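Local coordinates for protein pseudouridine synthase (Pyrococcus abyssi, PDB 2AUS) that probably isomerises uridine to pseudouridine in RNA, as a Cbf5-type member of the TruB pseudouridine synthase family, at residues 49-54 with 60-65; 64-69 with 218-223; 91-96 with 238-243. One frame throughout, in Å; residues are numbered along the deposited sequence.

Interaction 1. Residues 49-54 with 60-65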
loop_
_atom_site.group_PDB
_atom_site.type_symbol
_atom_site.label_atom_id
_atom_site.label_comp_id
_atom_site.label_asym_id
_atom_site.label_seq_id
_atom_site.Cartn_x
_atom_site.Cartn_y
_atom_site.Cartn_z
ATOM N N ILE A 49 -10.242 -8.899 -19.390
ATOM C CA ILE A 49 -10.253 -7.514 -18.940
ATOM C C ILE A 49 -9.011 -6.781 -19.407
ATOM O O ILE A 49 -7.898 -7.293 -19.285
ATOM C CB ILE A 49 -10.290 -7.423 -17.395
ATOM C CG1 ILE A 49 -11.523 -8.147 -16.859
ATOM C CG2 ILE A 49 -10.300 -5.959 -16.950
ATOM C CD1 ILE A 49 -11.621 -8.138 -15.335
ATOM N N ASN A 50 -9.195 -5.592 -19.969
ATOM C CA ASN A 50 -8.055 -4.783 -20.391
ATOM C C ASN A 50 -7.810 -3.882 -19.181
ATOM O O ASN A 50 -8.288 -2.749 -19.109
ATOM C CB ASN A 50 -8.404 -3.970 -21.630
ATOM C CG ASN A 50 -7.245 -3.124 -22.117
ATOM O OD1 ASN A 50 -6.082 -3.402 -21.817
ATOM N ND2 ASN A 50 -7.558 -2.087 -22.880
ATOM N N LEU A 51 -7.075 -4.418 -18.215
ATOM C CA LEU A 51 -6.813 -3.703 -16.978
ATOM C C LEU A 51 -5.590 -2.797 -16.973
ATOM O O LEU A 51 -4.553 -3.128 -17.550
ATOM C CB LEU A 51 -6.680 -4.709 -15.839
ATOM C CG LEU A 51 -6.701 -4.070 -14.451
ATOM C CD1 LEU A 51 -8.158 -3.934 -13.978
ATOM C CD2 LEU A 51 -5.902 -4.917 -13.483
ATOM N N ASP A 52 -5.725 -1.648 -16.318
ATOM C CA ASP A 52 -4.613 -0.707 -16.178
ATOM C C ASP A 52 -4.040 -1.073 -14.823
ATOM O O ASP A 52 -4.572 -0.666 -13.788
ATOM C CB ASP A 52 -5.103 0.747 -16.137
ATOM C CG ASP A 52 -3.953 1.764 -16.178
ATOM O OD1 ASP A 52 -2.798 1.396 -15.869
ATOM O OD2 ASP A 52 -4.205 2.940 -16.518
ATOM N N LYS A 53 -2.978 -1.870 -14.828
ATOM C CA LYS A 53 -2.358 -2.300 -13.586
ATOM C C LYS A 53 -1.789 -1.115 -12.810
ATOM O O LYS A 53 -1.133 -0.246 -13.380
ATOM C CB LYS A 53 -1.233 -3.297 -13.875
ATOM C CG LYS A 53 -0.412 -3.680 -12.649
ATOM C CD LYS A 53 0.842 -4.445 -13.029
ATOM C CE LYS A 53 1.690 -4.757 -11.801
ATOM N NZ LYS A 53 2.040 -3.509 -11.049
ATOM N N PRO A 54 -2.054 -1.051 -11.503
ATOM C CA PRO A 54 -1.508 0.070 -10.736
ATOM C C PRO A 54 -0.098 -0.306 -10.283
ATOM O O PRO A 54 0.202 -1.485 -10.088
ATOM C CB PRO A 54 -2.477 0.182 -9.560
ATOM C CG PRO A 54 -2.789 -1.261 -9.284
ATOM C CD PRO A 54 -2.996 -1.838 -10.689
ATOM N N HIS A 60 0.428 -11.043 -10.212
ATOM C CA HIS A 60 -0.270 -12.146 -9.562
ATOM C C HIS A 60 -1.242 -11.600 -8.527
ATOM O O HIS A 60 -2.395 -12.024 -8.461
ATOM C CB HIS A 60 0.730 -13.069 -8.865
ATOM C CG HIS A 60 0.093 -14.230 -8.165
ATOM N ND1 HIS A 60 -0.328 -15.362 -8.831
ATOM C CD2 HIS A 60 -0.219 -14.422 -6.862
ATOM C CE1 HIS A 60 -0.870 -16.201 -7.967
ATOM N NE2 HIS A 60 -0.818 -15.655 -6.766
ATOM N N GLU A 61 -0.769 -10.660 -7.714
ATOM C CA GLU A 61 -1.608 -10.065 -6.683
ATOM C C GLU A 61 -2.789 -9.321 -7.291
ATOM O O GLU A 61 -3.896 -9.366 -6.756
ATOM C CB GLU A 61 -0.784 -9.116 -5.810
ATOM C CG GLU A 61 0.398 -9.793 -5.137
ATOM C CD GLU A 61 1.160 -8.868 -4.209
ATOM O OE1 GLU A 61 1.621 -7.795 -4.668
ATOM O OE2 GLU A 61 1.294 -9.222 -3.016
ATOM N N VAL A 62 -2.550 -8.633 -8.408
ATOM C CA VAL A 62 -3.606 -7.893 -9.098
ATOM C C VAL A 62 -4.690 -8.863 -9.591
ATOM O O VAL A 62 -5.886 -8.590 -9.483
ATOM C CB VAL A 62 -3.032 -7.110 -10.293
ATOM C CG1 VAL A 62 -4.155 -6.532 -11.141
ATOM C CG2 VAL A 62 -2.141 -6.000 -9.781
ATOM N N VAL A 63 -4.265 -10.001 -10.133
ATOM C CA VAL A 63 -5.215 -10.993 -10.611
ATOM C C VAL A 63 -6.014 -11.529 -9.415
ATOM O O VAL A 63 -7.228 -11.734 -9.509
ATOM C CB VAL A 63 -4.498 -12.155 -11.325
ATOM C CG1 VAL A 63 -5.496 -13.233 -11.699
ATOM C CG2 VAL A 63 -3.810 -11.637 -12.576
ATOM N N ALA A 64 -5.331 -11.746 -8.291
ATOM C CA ALA A 64 -6.003 -12.238 -7.093
ATOM C C ALA A 64 -7.111 -11.253 -6.707
ATOM O O ALA A 64 -8.209 -11.663 -6.347
ATOM C CB ALA A 64 -4.998 -12.387 -5.940
ATOM N N TRP A 65 -6.817 -9.956 -6.785
ATOM C CA TRP A 65 -7.806 -8.927 -6.455
ATOM C C TRP A 65 -8.992 -8.996 -7.407
ATOM O O TRP A 65 -10.146 -8.858 -7.000
ATOM C CB TRP A 65 -7.197 -7.523 -6.545
ATOM C CG TRP A 65 -6.261 -7.174 -5.431
ATOM C CD1 TRP A 65 -6.204 -7.752 -4.193
ATOM C CD2 TRP A 65 -5.293 -6.112 -5.424
ATOM N NE1 TRP A 65 -5.266 -7.115 -3.417
ATOM C CE2 TRP A 65 -4.692 -6.105 -4.145
ATOM C CE3 TRP A 65 -4.879 -5.164 -6.372
ATOM C CZ2 TRP A 65 -3.696 -5.185 -3.789
ATOM C CZ3 TRP A 65 -3.889 -4.247 -6.018
ATOM C CH2 TRP A 65 -3.309 -4.266 -4.735
#
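Leu51 and Val62 meet tip to tip where strand 47-53 faces helix 59-69, in the catalytic-domain fold of a TruB-type pseudouridine synthase. A short loop links the two elements, and Val62 on the helix faces Leu51 on the strand. The tight part is one methyl pair: Leu51 CD2 is 3.3 Å from Val62 CG1, closer than usual van der Waals contact. In Val62, CG1 stands opposite the backbone N (chi1 171°), which leaves CG2 for the second half of the contact. This half is looser. Lys53 CG passes obliquely at 4.1 Å from Val62 CG2, and Pro54 CD lies 4.3 Å from the same methyl. Leu89 of strand 88-93 and Pro57 also pack on Val62. His60 and Glu61 lie on the exposed side of the helix and do not touch the strand. Glu61 OE1 instead takes a hydrogen bond from Thr58 N at the helix start. Farther along, the Trp65 ring meets an aromatic side chain of another protein chain.

The Lys53 chain gives apolar contact, but its amine is buried among backbone oxygens. NZ lies within bonding distance of Pro54 O, Pro57 O, Pro83 O and Val85 O, and more weakly of Asp82 O; these carbonyls must share its three hydrogens. A methionine in its place would probably leave them without their shared donor. The chain bends at its last torsion (chi4 -56°), and NZ donates to Pro54 O at 2.9 Å, tilted 34° from the carbonyl plane.

Interaction 2. Residues 64-69 with 218-223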
loop_
_atom_site.group_PDB
_atom_site.type_symbol
_atom_site.label_atom_id
_atom_site.label_comp_id
_atom_site.label_asym_id
_atom_site.label_seq_id
_atom_site.Cartn_x
_atom_site.Cartn_y
_atom_site.Cartn_z
ATOM N N ALA A 64 -5.331 -11.746 -8.291
ATOM C CA ALA A 64 -6.003 -12.238 -7.093
ATOM C C ALA A 64 -7.111 -11.253 -6.707
ATOM O O ALA A 64 -8.209 -11.663 -6.347
ATOM C CB ALA A 64 -4.998 -12.387 -5.940
ATOM N N TRP A 65 -6.817 -9.956 -6.785
ATOM C CA TRP A 65 -7.806 -8.927 -6.455
ATOM C C TRP A 65 -8.992 -8.996 -7.407
ATOM O O TRP A 65 -10.146 -8.858 -7.000
ATOM C CB TRP A 65 -7.197 -7.523 -6.545
ATOM C CG TRP A 65 -6.261 -7.174 -5.431
ATOM C CD1 TRP A 65 -6.204 -7.752 -4.193
ATOM C CD2 TRP A 65 -5.293 -6.112 -5.424
ATOM N NE1 TRP A 65 -5.266 -7.115 -3.417
ATOM C CE2 TRP A 65 -4.692 -6.105 -4.145
ATOM C CE3 TRP A 65 -4.879 -5.164 -6.372
ATOM C CZ2 TRP A 65 -3.696 -5.185 -3.789
ATOM C CZ3 TRP A 65 -3.889 -4.247 -6.018
ATOM C CH2 TRP A 65 -3.309 -4.266 -4.735
ATOM N N ILE A 66 -8.701 -9.197 -8.685
ATOM C CA ILE A 66 -9.750 -9.273 -9.687
ATOM C C ILE A 66 -10.680 -10.464 -9.407
ATOM O O ILE A 66 -11.898 -10.349 -9.537
ATOM C CB ILE A 66 -9.128 -9.353 -11.102
ATOM C CG1 ILE A 66 -8.643 -7.957 -11.511
ATOM C CG2 ILE A 66 -10.126 -9.910 -12.100
ATOM C CD1 ILE A 66 -7.852 -7.927 -12.790
ATOM N N LYS A 67 -10.108 -11.593 -8.997
ATOM C CA LYS A 67 -10.915 -12.772 -8.695
ATOM C C LYS A 67 -11.832 -12.494 -7.506
ATOM O O LYS A 67 -12.985 -12.939 -7.481
ATOM C CB LYS A 67 -10.023 -13.983 -8.395
ATOM C CG LYS A 67 -9.107 -14.369 -9.551
ATOM C CD LYS A 67 -8.654 -15.823 -9.476
ATOM C CE LYS A 67 -7.800 -16.095 -8.253
ATOM N NZ LYS A 67 -7.411 -17.535 -8.164
ATOM N N ARG A 68 -11.327 -11.744 -6.529
ATOM C CA ARG A 68 -12.114 -11.412 -5.353
ATOM C C ARG A 68 -13.226 -10.439 -5.704
ATOM O O ARG A 68 -14.367 -10.635 -5.311
ATOM C CB ARG A 68 -11.227 -10.809 -4.257
ATOM C CG ARG A 68 -10.103 -11.728 -3.827
ATOM C CD ARG A 68 -9.501 -11.329 -2.490
ATOM N NE ARG A 68 -8.403 -12.230 -2.140
ATOM C CZ ARG A 68 -7.137 -12.055 -2.516
ATOM N NH1 ARG A 68 -6.795 -11.002 -3.249
ATOM N NH2 ARG A 68 -6.213 -12.946 -2.179
ATOM N N ILE A 69 -12.891 -9.399 -6.455
ATOM C CA ILE A 69 -13.868 -8.395 -6.850
ATOM C C ILE A 69 -15.007 -8.978 -7.677
ATOM O O ILE A 69 -16.179 -8.710 -7.413
ATOM C CB ILE A 69 -13.212 -7.273 -7.679
ATOM C CG1 ILE A 69 -12.116 -6.597 -6.857
ATOM C CG2 ILE A 69 -14.281 -6.268 -8.128
ATOM C CD1 ILE A 69 -11.254 -5.635 -7.662
ATOM N N HIS A 218 -10.794 -0.073 -9.433
ATOM C CA HIS A 218 -11.897 0.650 -8.816
ATOM C C HIS A 218 -13.081 0.654 -9.759
ATOM O O HIS A 218 -14.228 0.559 -9.322
ATOM C CB HIS A 218 -11.477 2.080 -8.472
ATOM C CG HIS A 218 -10.664 2.175 -7.219
ATOM N ND1 HIS A 218 -9.951 3.303 -6.874
ATOM C CD2 HIS A 218 -10.469 1.285 -6.217
ATOM C CE1 HIS A 218 -9.352 3.102 -5.714
ATOM N NE2 HIS A 218 -9.651 1.886 -5.294
ATOM N N ASP A 219 -12.808 0.764 -11.055
ATOM C CA ASP A 219 -13.883 0.729 -12.030
ATOM C C ASP A 219 -14.605 -0.598 -11.889
ATOM O O ASP A 219 -15.828 -0.637 -11.827
ATOM C CB ASP A 219 -13.357 0.843 -13.458
ATOM C CG ASP A 219 -12.842 2.220 -13.783
ATOM O OD1 ASP A 219 -13.281 3.185 -13.121
ATOM O OD2 ASP A 219 -12.014 2.334 -14.718
ATOM N N LEU A 220 -13.836 -1.686 -11.833
ATOM C CA LEU A 220 -14.406 -3.022 -11.711
ATOM C C LEU A 220 -15.245 -3.182 -10.453
ATOM O O LEU A 220 -16.319 -3.788 -10.491
ATOM C CB LEU A 220 -13.304 -4.085 -11.717
ATOM C CG LEU A 220 -12.589 -4.310 -13.049
ATOM C CD1 LEU A 220 -11.586 -5.448 -12.898
ATOM C CD2 LEU A 220 -13.619 -4.644 -14.125
ATOM N N VAL A 221 -14.750 -2.657 -9.339
ATOM C CA VAL A 221 -15.485 -2.749 -8.084
ATOM C C VAL A 221 -16.824 -2.037 -8.232
ATOM O O VAL A 221 -17.867 -2.592 -7.900
ATOM C CB VAL A 221 -14.705 -2.108 -6.922
ATOM C CG1 VAL A 221 -15.603 -1.998 -5.686
ATOM C CG2 VAL A 221 -13.461 -2.945 -6.608
ATOM N N ASP A 222 -16.797 -0.821 -8.762
ATOM C CA ASP A 222 -18.027 -0.055 -8.916
ATOM C C ASP A 222 -19.010 -0.629 -9.927
ATOM O O ASP A 222 -20.219 -0.638 -9.685
ATOM C CB ASP A 222 -17.696 1.393 -9.276
ATOM C CG ASP A 222 -16.838 2.067 -8.223
ATOM O OD1 ASP A 222 -16.710 1.507 -7.110
ATOM O OD2 ASP A 222 -16.293 3.157 -8.503
ATOM N N TYR A 223 -18.508 -1.105 -11.060
ATOM C CA TYR A 223 -19.379 -1.672 -12.084
ATOM C C TYR A 223 -20.011 -2.978 -11.609
ATOM O O TYR A 223 -21.157 -3.290 -11.943
ATOM C CB TYR A 223 -18.584 -1.916 -13.361
ATOM C CG TYR A 223 -18.013 -0.665 -13.982
ATOM C CD1 TYR A 223 -16.989 -0.747 -14.919
ATOM C CD2 TYR A 223 -18.525 0.600 -13.670
ATOM C CE1 TYR A 223 -16.484 0.389 -15.537
ATOM C CE2 TYR A 223 -18.029 1.748 -14.287
ATOM C CZ TYR A 223 -17.005 1.631 -15.221
ATOM O OH TYR A 223 -16.490 2.751 -15.834
#
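Ile69 lies against Val221 where helix 59-69 and helix 217-228 pack side by side on one face of the core sheet of this TruB-family domain. The two short helical segments run almost parallel, with axes 11° apart in direction and 10.2 Å from each other at closest. The Ile69 and Val221 side chains cross at about a right angle. Val221 CG2 is the shared contact point, 3.6 Å from Ile69 CD1 and 3.7 Å from Ile69 CG2. Ile69 CG2 also rests 3.7 Å from Val221 CA, so this branch reaches the helix backbone itself. The Ile69 chi1 of -60° sets CG2 opposite the backbone N and CG1 opposite the carbonyl carbon, and both branches meet Val221. On the sheet side, Ile66 CG1 crosses Leu220 CD1 at 4.1 Å. All four side chains are apolar, and the pairing is made by their packing.

The next shell sets the helices in place. Ile66 and Leu220 both lie on Ile49 and Leu51 of strand 47-53, and Leu217 extends the seam toward Trp65. Another protein chain approaches the outer side: it packs on Ile69 and Val221, and Asp222 forms salt bridges with basic groups of that chain. At the start of helix 217-228, Asp219 OD2 takes a hydrogen bond from Thr216 N. Within the seam, the Ile69 methyl that rests on Val221 also nears the residue before it, with Ile69 CG2 4.3 Å from Leu220 CB.

Interaction 3. Residues 91-96 with 238-243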
loop_
_atom_site.group_PDB
_atom_site.type_symbol
_atom_site.label_atom_id
_atom_site.label_comp_id
_atom_site.label_asym_id
_atom_site.label_seq_id
_atom_site.Cartn_x
_atom_site.Cartn_y
_atom_site.Cartn_z
ATOM N N VAL A 91 -6.223 -9.497 -18.451
ATOM C CA VAL A 91 -6.531 -10.534 -17.478
ATOM C C VAL A 91 -7.710 -11.347 -18.003
ATOM O O VAL A 91 -8.833 -10.838 -18.097
ATOM C CB VAL A 91 -6.893 -9.928 -16.095
ATOM C CG1 VAL A 91 -7.144 -11.037 -15.085
ATOM C CG2 VAL A 91 -5.762 -9.036 -15.604
ATOM N N ALA A 92 -7.447 -12.600 -18.369
ATOM C CA ALA A 92 -8.492 -13.481 -18.880
ATOM C C ALA A 92 -9.236 -14.081 -17.687
ATOM O O ALA A 92 -8.623 -14.411 -16.668
ATOM C CB ALA A 92 -7.876 -14.582 -19.749
ATOM N N LEU A 93 -10.550 -14.229 -17.821
ATOM C CA LEU A 93 -11.376 -14.736 -16.729
ATOM C C LEU A 93 -11.975 -16.131 -16.910
ATOM O O LEU A 93 -12.318 -16.550 -18.020
ATOM C CB LEU A 93 -12.537 -13.769 -16.470
ATOM C CG LEU A 93 -12.233 -12.271 -16.530
ATOM C CD1 LEU A 93 -13.535 -11.499 -16.421
ATOM C CD2 LEU A 93 -11.271 -11.879 -15.405
ATOM N N GLU A 94 -12.113 -16.826 -15.786
ATOM C CA GLU A 94 -12.717 -18.147 -15.735
ATOM C C GLU A 94 -12.347 -19.075 -16.891
ATOM O O GLU A 94 -11.189 -19.450 -17.059
ATOM C CB GLU A 94 -14.241 -17.980 -15.661
ATOM C CG GLU A 94 -14.701 -17.050 -14.538
ATOM C CD GLU A 94 -14.776 -17.742 -13.176
ATOM O OE1 GLU A 94 -13.859 -18.520 -12.839
ATOM O OE2 GLU A 94 -15.753 -17.501 -12.434
ATOM N N ARG A 95 -13.347 -19.432 -17.691
ATOM C CA ARG A 95 -13.170 -20.335 -18.826
ATOM C C ARG A 95 -12.226 -19.831 -19.915
ATOM O O ARG A 95 -11.697 -20.622 -20.695
ATOM C CB ARG A 95 -14.536 -20.642 -19.437
ATOM C CG ARG A 95 -15.457 -21.436 -18.527
ATOM C CD ARG A 95 -15.241 -22.923 -18.716
ATOM N NE ARG A 95 -15.370 -23.282 -20.129
ATOM C CZ ARG A 95 -15.220 -24.514 -20.605
ATOM N NH1 ARG A 95 -14.936 -25.518 -19.780
ATOM N NH2 ARG A 95 -15.340 -24.739 -21.907
ATOM N N ALA A 96 -12.016 -18.520 -19.972
ATOM C CA ALA A 96 -11.134 -17.926 -20.969
ATOM C C ALA A 96 -9.706 -17.740 -20.455
ATOM O O ALA A 96 -8.815 -17.334 -21.206
ATOM C CB ALA A 96 -11.690 -16.584 -21.407
ATOM N N LYS A 238 -19.342 -3.627 -20.463
ATOM C CA LYS A 238 -18.380 -2.840 -21.223
ATOM C C LYS A 238 -16.971 -2.914 -20.642
ATOM O O LYS A 238 -15.993 -2.703 -21.347
ATOM C CB LYS A 238 -18.826 -1.379 -21.292
ATOM C CG LYS A 238 -20.113 -1.175 -22.068
ATOM C CD LYS A 238 -20.519 0.286 -22.091
ATOM C CE LYS A 238 -21.902 0.450 -22.687
ATOM N NZ LYS A 238 -22.366 1.851 -22.548
ATOM N N ALA A 239 -16.874 -3.222 -19.354
ATOM C CA ALA A 239 -15.582 -3.309 -18.681
ATOM C C ALA A 239 -14.858 -4.625 -18.981
ATOM O O ALA A 239 -13.662 -4.743 -18.718
ATOM C CB ALA A 239 -15.775 -3.155 -17.166
ATOM N N ILE A 240 -15.586 -5.603 -19.520
ATOM C CA ILE A 240 -15.021 -6.913 -19.853
ATOM C C ILE A 240 -15.202 -7.191 -21.347
ATOM O O ILE A 240 -16.293 -7.024 -21.889
ATOM C CB ILE A 240 -15.715 -8.020 -19.034
ATOM C CG1 ILE A 240 -15.517 -7.748 -17.537
ATOM C CG2 ILE A 240 -15.168 -9.394 -19.423
ATOM C CD1 ILE A 240 -16.283 -8.682 -16.620
ATOM N N GLN A 241 -14.134 -7.602 -22.019
ATOM C CA GLN A 241 -14.237 -7.864 -23.448
ATOM C C GLN A 241 -14.409 -9.346 -23.720
ATOM O O GLN A 241 -14.022 -10.185 -22.902
ATOM C CB GLN A 241 -12.980 -7.377 -24.179
ATOM C CG GLN A 241 -12.533 -5.974 -23.797
ATOM C CD GLN A 241 -13.697 -5.021 -23.695
ATOM O OE1 GLN A 241 -14.492 -4.903 -24.619
ATOM N NE2 GLN A 241 -13.812 -4.344 -22.563
ATOM N N PRO A 242 -15.014 -9.693 -24.868
ATOM C CA PRO A 242 -15.181 -11.119 -25.171
ATOM C C PRO A 242 -13.763 -11.676 -25.325
ATOM O O PRO A 242 -12.859 -10.967 -25.773
ATOM C CB PRO A 242 -15.934 -11.113 -26.500
ATOM C CG PRO A 242 -16.678 -9.798 -26.474
ATOM C CD PRO A 242 -15.635 -8.851 -25.904
ATOM N N MET A 243 -13.556 -12.931 -24.948
ATOM C CA MET A 243 -12.223 -13.523 -25.054
ATOM C C MET A 243 -11.641 -13.427 -26.466
ATOM O O MET A 243 -10.414 -13.442 -26.644
ATOM C CB MET A 243 -12.266 -14.986 -24.622
ATOM C CG MET A 243 -13.063 -15.865 -25.560
ATOM S SD MET A 243 -13.082 -17.605 -25.076
ATOM C CE MET A 243 -14.562 -18.170 -25.953
#
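Leu93 and Ile240 pack together near the end of strand 88-93, and Ala96 and Met243 pack just beyond it, in the sheet region of the TruB-type domain. Both contacts are apolar. The Leu93 and Ile240 side chains cross at a slant, and Leu93 CD1 rests against two methyls, 3.9 Å from Ile240 CD1 and 4.0 Å from Ile240 CG2. Ala96 CB meets Met243 CB at 3.6 Å, with Met243 SD slightly farther off at 4.1 Å from Ala96 CB. Met243 CG lies between its backbone N and carbonyl carbon (chi1 67°), and the extended chain carries sulfur past the alanine methyl.

Two hydrogen bonds lie within the segments. Ala96 N donates to Leu93 O at 2.8 Å, closing the turn that leaves the strand. Gln241 NE2 donates to Lys238 O at 3.0 Å; the N-H points fairly straight (155°), but the donor stands above the carbonyl plane. This bond ties the Gln241 side chain back to Lys238 of helix 234-239.

Strand 47-53 pairs antiparallel with both 88-93 and 241-242, and its Ile49 touches Leu93 and Ile240 alike. Helix 40-45 covers Ile240 through Ile44, and Ala239 leads on to Leu220 and Tyr223 of helix 217-228.

In the fold
Strand 47-53 is the common support. Interaction 1 lays helix 59-69 on it, and interaction 2 sets helix 217-228 beside that helix. Interaction 3 packs the end of strand 88-93 and the turn after it against residues 240-243, around strand 47-53. Interactions 1 and 3 are buried. Interaction 2 is only partly so, and its outer side meets another protein chain, which also touches interaction 1 but not interaction 3. All three contacts are apolar across their segments. They differ in their polar surroundings: a buried amine among loop carbonyls in 1, Asp222 paired with basic groups of the other chain in 2, turn bonds in 3. Ile49, Ile66 and Leu220 knit the three together.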